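Local coordinates for protein putative peptidase (Chlamydophila abortus, PDB 3CE2) that is probably a zinc-dependent oligopeptidase of the M3B family that degrades small bioactive peptides, at residues 298-306 / 311-320. Residues are numbered along the deposited sequence; the frame is centred on the assembly and turned at random.
Sequences YFSIKQRCL and FHFYDVYAPL. With ZN (zinc ion), chain E.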
loop_
_atom_site.group_PDB
_atom_site.type_symbol
_atom_site.label_atom_id
_atom_site.label_comp_id
_atom_site.label_asym_id
_atom_site.label_seq_id
_atom_site.Cartn_x
_atom_site.Cartn_y
_atom_site.Cartn_z
ATOM N N TYR A 298 -4.420 -14.146 -21.394
ATOM C CA TYR A 298 -4.012 -12.756 -21.606
ATOM C C TYR A 298 -2.710 -12.652 -22.346
ATOM O O TYR A 298 -2.629 -11.924 -23.328
ATOM C CB TYR A 298 -3.886 -11.976 -20.288
ATOM C CG TYR A 298 -3.371 -10.558 -20.483
ATOM C CD1 TYR A 298 -3.939 -9.713 -21.444
ATOM C CD2 TYR A 298 -2.316 -10.057 -19.705
ATOM C CE1 TYR A 298 -3.477 -8.408 -21.629
ATOM C CE2 TYR A 298 -1.841 -8.751 -19.883
ATOM C CZ TYR A 298 -2.431 -7.938 -20.845
ATOM O OH TYR A 298 -1.981 -6.658 -21.013
ATOM N N PHE A 299 -1.692 -13.374 -21.875
ATOM C CA PHE A 299 -0.390 -13.353 -22.531
ATOM C C PHE A 299 -0.381 -13.827 -23.989
ATOM O O PHE A 299 0.379 -13.294 -24.789
ATOM C CB PHE A 299 0.663 -14.092 -21.709
ATOM C CG PHE A 299 1.046 -13.387 -20.437
ATOM C CD1 PHE A 299 0.652 -12.064 -20.206
ATOM C CD2 PHE A 299 1.835 -14.027 -19.484
ATOM C CE1 PHE A 299 1.003 -11.393 -19.033
ATOM C CE2 PHE A 299 2.200 -13.370 -18.295
ATOM C CZ PHE A 299 1.777 -12.044 -18.072
ATOM N N SER A 300 -1.211 -14.800 -24.364
ATOM C CA SER A 300 -1.220 -15.224 -25.776
ATOM C C SER A 300 -1.771 -14.116 -26.641
ATOM O O SER A 300 -1.342 -13.929 -27.784
ATOM C CB SER A 300 -2.068 -16.462 -26.005
ATOM O OG SER A 300 -2.293 -17.123 -24.790
ATOM N N ILE A 301 -2.750 -13.390 -26.125
ATOM C CA ILE A 301 -3.223 -12.258 -26.884
ATOM C C ILE A 301 -2.039 -11.354 -27.138
ATOM O O ILE A 301 -1.806 -10.932 -28.260
ATOM C CB ILE A 301 -4.279 -11.477 -26.127
ATOM C CG1 ILE A 301 -5.526 -12.338 -25.953
ATOM C CG2 ILE A 301 -4.582 -10.175 -26.847
ATOM C CD1 ILE A 301 -6.614 -11.638 -25.196
ATOM N N LYS A 302 -1.274 -11.066 -26.089
ATOM C CA LYS A 302 -0.085 -10.226 -26.236
ATOM C C LYS A 302 0.885 -10.836 -27.239
ATOM O O LYS A 302 1.367 -10.129 -28.109
ATOM C CB LYS A 302 0.609 -9.966 -24.895
ATOM C CG LYS A 302 0.041 -8.802 -24.107
ATOM C CD LYS A 302 1.136 -8.181 -23.215
ATOM C CE LYS A 302 0.817 -6.753 -22.787
ATOM N NZ LYS A 302 1.887 -6.214 -21.919
ATOM N N GLN A 303 1.148 -12.143 -27.137
ATOM C CA GLN A 303 2.005 -12.830 -28.126
ATOM C C GLN A 303 1.527 -12.750 -29.588
ATOM O O GLN A 303 2.316 -12.405 -30.474
ATOM C CB GLN A 303 2.255 -14.290 -27.762
ATOM C CG GLN A 303 3.134 -14.966 -28.772
ATOM C CD GLN A 303 3.305 -16.477 -28.530
ATOM O OE1 GLN A 303 2.810 -17.043 -27.552
ATOM N NE2 GLN A 303 4.033 -17.127 -29.432
ATOM N N ARG A 304 0.259 -13.076 -29.852
ATOM C CA ARG A 304 -0.272 -12.987 -31.222
ATOM C C ARG A 304 -0.199 -11.560 -31.721
ATOM O O ARG A 304 0.097 -11.315 -32.886
ATOM C CB ARG A 304 -1.715 -13.497 -31.333
ATOM C CG ARG A 304 -1.840 -15.004 -31.471
ATOM C CD ARG A 304 -3.310 -15.472 -31.568
ATOM N NE ARG A 304 -3.870 -15.827 -30.256
ATOM C CZ ARG A 304 -4.829 -15.133 -29.632
ATOM N NH1 ARG A 304 -5.350 -14.053 -30.211
ATOM N NH2 ARG A 304 -5.270 -15.520 -28.432
ATOM N N CYS A 305 -0.434 -10.610 -30.834
ATOM C CA CYS A 305 -0.488 -9.233 -31.274
ATOM C C CYS A 305 0.879 -8.628 -31.519
ATOM O O CYS A 305 0.995 -7.591 -32.159
ATOM C CB CYS A 305 -1.251 -8.377 -30.280
ATOM S SG CYS A 305 -1.376 -6.703 -30.871
ATOM N N LEU A 306 1.913 -9.273 -31.000
ATOM C CA LEU A 306 3.260 -8.778 -31.150
ATOM C C LEU A 306 3.973 -9.583 -32.224
ATOM O O LEU A 306 5.145 -9.320 -32.528
ATOM C CB LEU A 306 4.018 -8.917 -29.833
ATOM C CG LEU A 306 3.730 -7.850 -28.786
ATOM C CD1 LEU A 306 4.543 -8.092 -27.504
ATOM C CD2 LEU A 306 4.005 -6.466 -29.367
ATOM N N PHE A 311 7.049 -16.511 -26.030
ATOM C CA PHE A 311 6.742 -15.393 -25.143
ATOM C C PHE A 311 7.546 -15.527 -23.890
ATOM O O PHE A 311 7.351 -16.460 -23.108
ATOM C CB PHE A 311 5.261 -15.372 -24.800
ATOM C CG PHE A 311 4.763 -14.063 -24.296
ATOM C CD1 PHE A 311 4.663 -12.975 -25.142
ATOM C CD2 PHE A 311 4.362 -13.921 -22.981
ATOM C CE1 PHE A 311 4.181 -11.749 -24.685
ATOM C CE2 PHE A 311 3.871 -12.701 -22.517
ATOM C CZ PHE A 311 3.791 -11.604 -23.381
ATOM N N HIS A 312 8.469 -14.590 -23.715
ATOM C CA HIS A 312 9.425 -14.658 -22.640
ATOM C C HIS A 312 8.979 -13.708 -21.547
ATOM O O HIS A 312 8.182 -12.779 -21.785
ATOM C CB HIS A 312 10.797 -14.259 -23.164
ATOM C CG HIS A 312 11.496 -15.340 -23.934
ATOM N ND1 HIS A 312 12.473 -16.141 -23.376
ATOM C CD2 HIS A 312 11.372 -15.747 -25.220
ATOM C CE1 HIS A 312 12.915 -16.995 -24.281
ATOM N NE2 HIS A 312 12.259 -16.783 -25.406
ATOM N N PHE A 313 9.493 -13.927 -20.342
ATOM C CA PHE A 313 9.197 -13.011 -19.257
ATOM C C PHE A 313 9.499 -11.581 -19.634
ATOM O O PHE A 313 8.877 -10.671 -19.104
ATOM C CB PHE A 313 9.976 -13.362 -18.014
ATOM C CG PHE A 313 9.350 -14.417 -17.200
ATOM C CD1 PHE A 313 8.063 -14.228 -16.673
ATOM C CD2 PHE A 313 10.045 -15.584 -16.916
ATOM C CE1 PHE A 313 7.462 -15.195 -15.880
ATOM C CE2 PHE A 313 9.462 -16.582 -16.116
ATOM C CZ PHE A 313 8.162 -16.387 -15.594
ATOM N N TYR A 314 10.448 -11.370 -20.545
ATOM C CA TYR A 314 10.772 -10.005 -20.937
ATOM C C TYR A 314 9.828 -9.484 -21.999
ATOM O O TYR A 314 10.068 -8.436 -22.587
ATOM C CB TYR A 314 12.230 -9.867 -21.367
ATOM C CG TYR A 314 12.710 -10.866 -22.394
ATOM C CD1 TYR A 314 12.500 -10.661 -23.752
ATOM C CD2 TYR A 314 13.401 -11.993 -22.008
ATOM C CE1 TYR A 314 12.958 -11.568 -24.698
ATOM C CE2 TYR A 314 13.859 -12.905 -22.938
ATOM C CZ TYR A 314 13.626 -12.678 -24.285
ATOM O OH TYR A 314 14.079 -13.574 -25.203
ATOM N N ASP A 315 8.741 -10.201 -22.239
ATOM C CA ASP A 315 7.789 -9.744 -23.235
ATOM C C ASP A 315 6.559 -9.208 -22.546
ATOM O O ASP A 315 5.805 -8.408 -23.114
ATOM C CB ASP A 315 7.442 -10.885 -24.176
ATOM C CG ASP A 315 8.583 -11.204 -25.116
ATOM O OD1 ASP A 315 9.094 -10.247 -25.761
ATOM O OD2 ASP A 315 8.987 -12.390 -25.184
ATOM N N VAL A 316 6.405 -9.639 -21.297
ATOM C CA VAL A 316 5.258 -9.339 -20.456
ATOM C C VAL A 316 4.826 -7.859 -20.410
ATOM O O VAL A 316 3.635 -7.576 -20.319
ATOM C CB VAL A 316 5.534 -9.821 -19.016
ATOM C CG1 VAL A 316 4.514 -9.268 -18.069
ATOM C CG2 VAL A 316 5.598 -11.368 -18.948
ATOM N N TYR A 317 5.761 -6.912 -20.472
ATOM C CA TYR A 317 5.357 -5.509 -20.343
ATOM C C TYR A 317 5.520 -4.705 -21.628
ATOM O O TYR A 317 5.343 -3.491 -21.641
ATOM C CB TYR A 317 6.031 -4.830 -19.132
ATOM C CG TYR A 317 5.779 -5.571 -17.822
ATOM C CD1 TYR A 317 4.517 -5.575 -17.224
ATOM C CD2 TYR A 317 6.797 -6.288 -17.200
ATOM C CE1 TYR A 317 4.285 -6.276 -16.034
ATOM C CE2 TYR A 317 6.583 -6.989 -16.019
ATOM C CZ TYR A 317 5.331 -6.982 -15.435
ATOM O OH TYR A 317 5.131 -7.695 -14.258
ATOM N N ALA A 318 5.841 -5.390 -22.719
ATOM C CA ALA A 318 5.902 -4.759 -24.033
ATOM C C ALA A 318 4.566 -4.105 -24.350
ATOM O O ALA A 318 3.516 -4.644 -24.000
ATOM C CB ALA A 318 6.223 -5.793 -25.080
ATOM N N PRO A 319 4.584 -2.952 -25.022
ATOM C CA PRO A 319 3.308 -2.340 -25.378
ATOM C C PRO A 319 2.728 -2.968 -26.648
ATOM O O PRO A 319 3.473 -3.482 -27.478
ATOM C CB PRO A 319 3.669 -0.872 -25.647
ATOM C CG PRO A 319 5.162 -0.779 -25.524
ATOM C CD PRO A 319 5.719 -2.169 -25.516
ATOM N N LEU A 320 1.408 -2.923 -26.787
ATOM C CA LEU A 320 0.747 -3.440 -27.975
ATOM C C LEU A 320 0.448 -2.334 -28.960
ATOM O O LEU A 320 0.440 -2.563 -30.165
ATOM C CB LEU A 320 -0.546 -4.138 -27.603
ATOM C CG LEU A 320 -0.431 -5.637 -27.350
ATOM C CD1 LEU A 320 0.817 -5.938 -26.619
ATOM C CD2 LEU A 320 -1.622 -6.138 -26.547
HETATM ZN ZN ZN E . 12.275 -17.671 -27.380
HETATM O O HOH W 1 12.849 -16.738 -28.930
#
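Lys-302 illustrates how one buried amine can tie an irregular loop to a helix: its NZ donates to two carbonyls of 311-320. The side chain runs extended beyond CG and delivers NZ 2.7 Å from Val-316 O, above that carbonyl's plane. The same NZ lies 3.1 Å from Ala-318 O, only slightly tilted from the carbonyl plane. Asp-463, on helix 451-487, adds a salt bridge to this NZ and probably balances its charge.

Packing round the Phe-311 ring comes next. Phe-311, its CG anti to the backbone N (chi1 -161°), turns its ring toward the helix. The backbone carbonyl oxygen Phe-299 O sits over the centre of one ring face and Asp-315 CB covers the opposite face, offset toward the rim. Phe-311 CE2 comes within 3.6 Å of Phe-299 CG, the two ring planes at 41°. Phe-299 CZ reaches on to both methyls of Val-316.

In fold terms, the loop after helix 292-306 first runs back beside the helix as far as Phe-299, then reverses through a type I beta turn from Asp-315 to Ala-318 and returns toward Leu-306. There Leu-306 CD1 meets Ala-318 CB at 3.7 Å, and Leu-320 CG lies 3.8 Å from Cys-305 SG. Leu-320 CD1 packs on Lys-302 CG at 3.9 Å, the side chains crossing at about a right angle.

The loop also carries a metal ligand: His-312 NE2 binds a zinc ion at 2.2 Å, together with Asp-310 and a water, separately from the HExxH zinc site. Asp-315 OD2 accepts the backbone N-H of His-312 through its anti lone pair, at 2.7 Å, and also pairs with Arg-222.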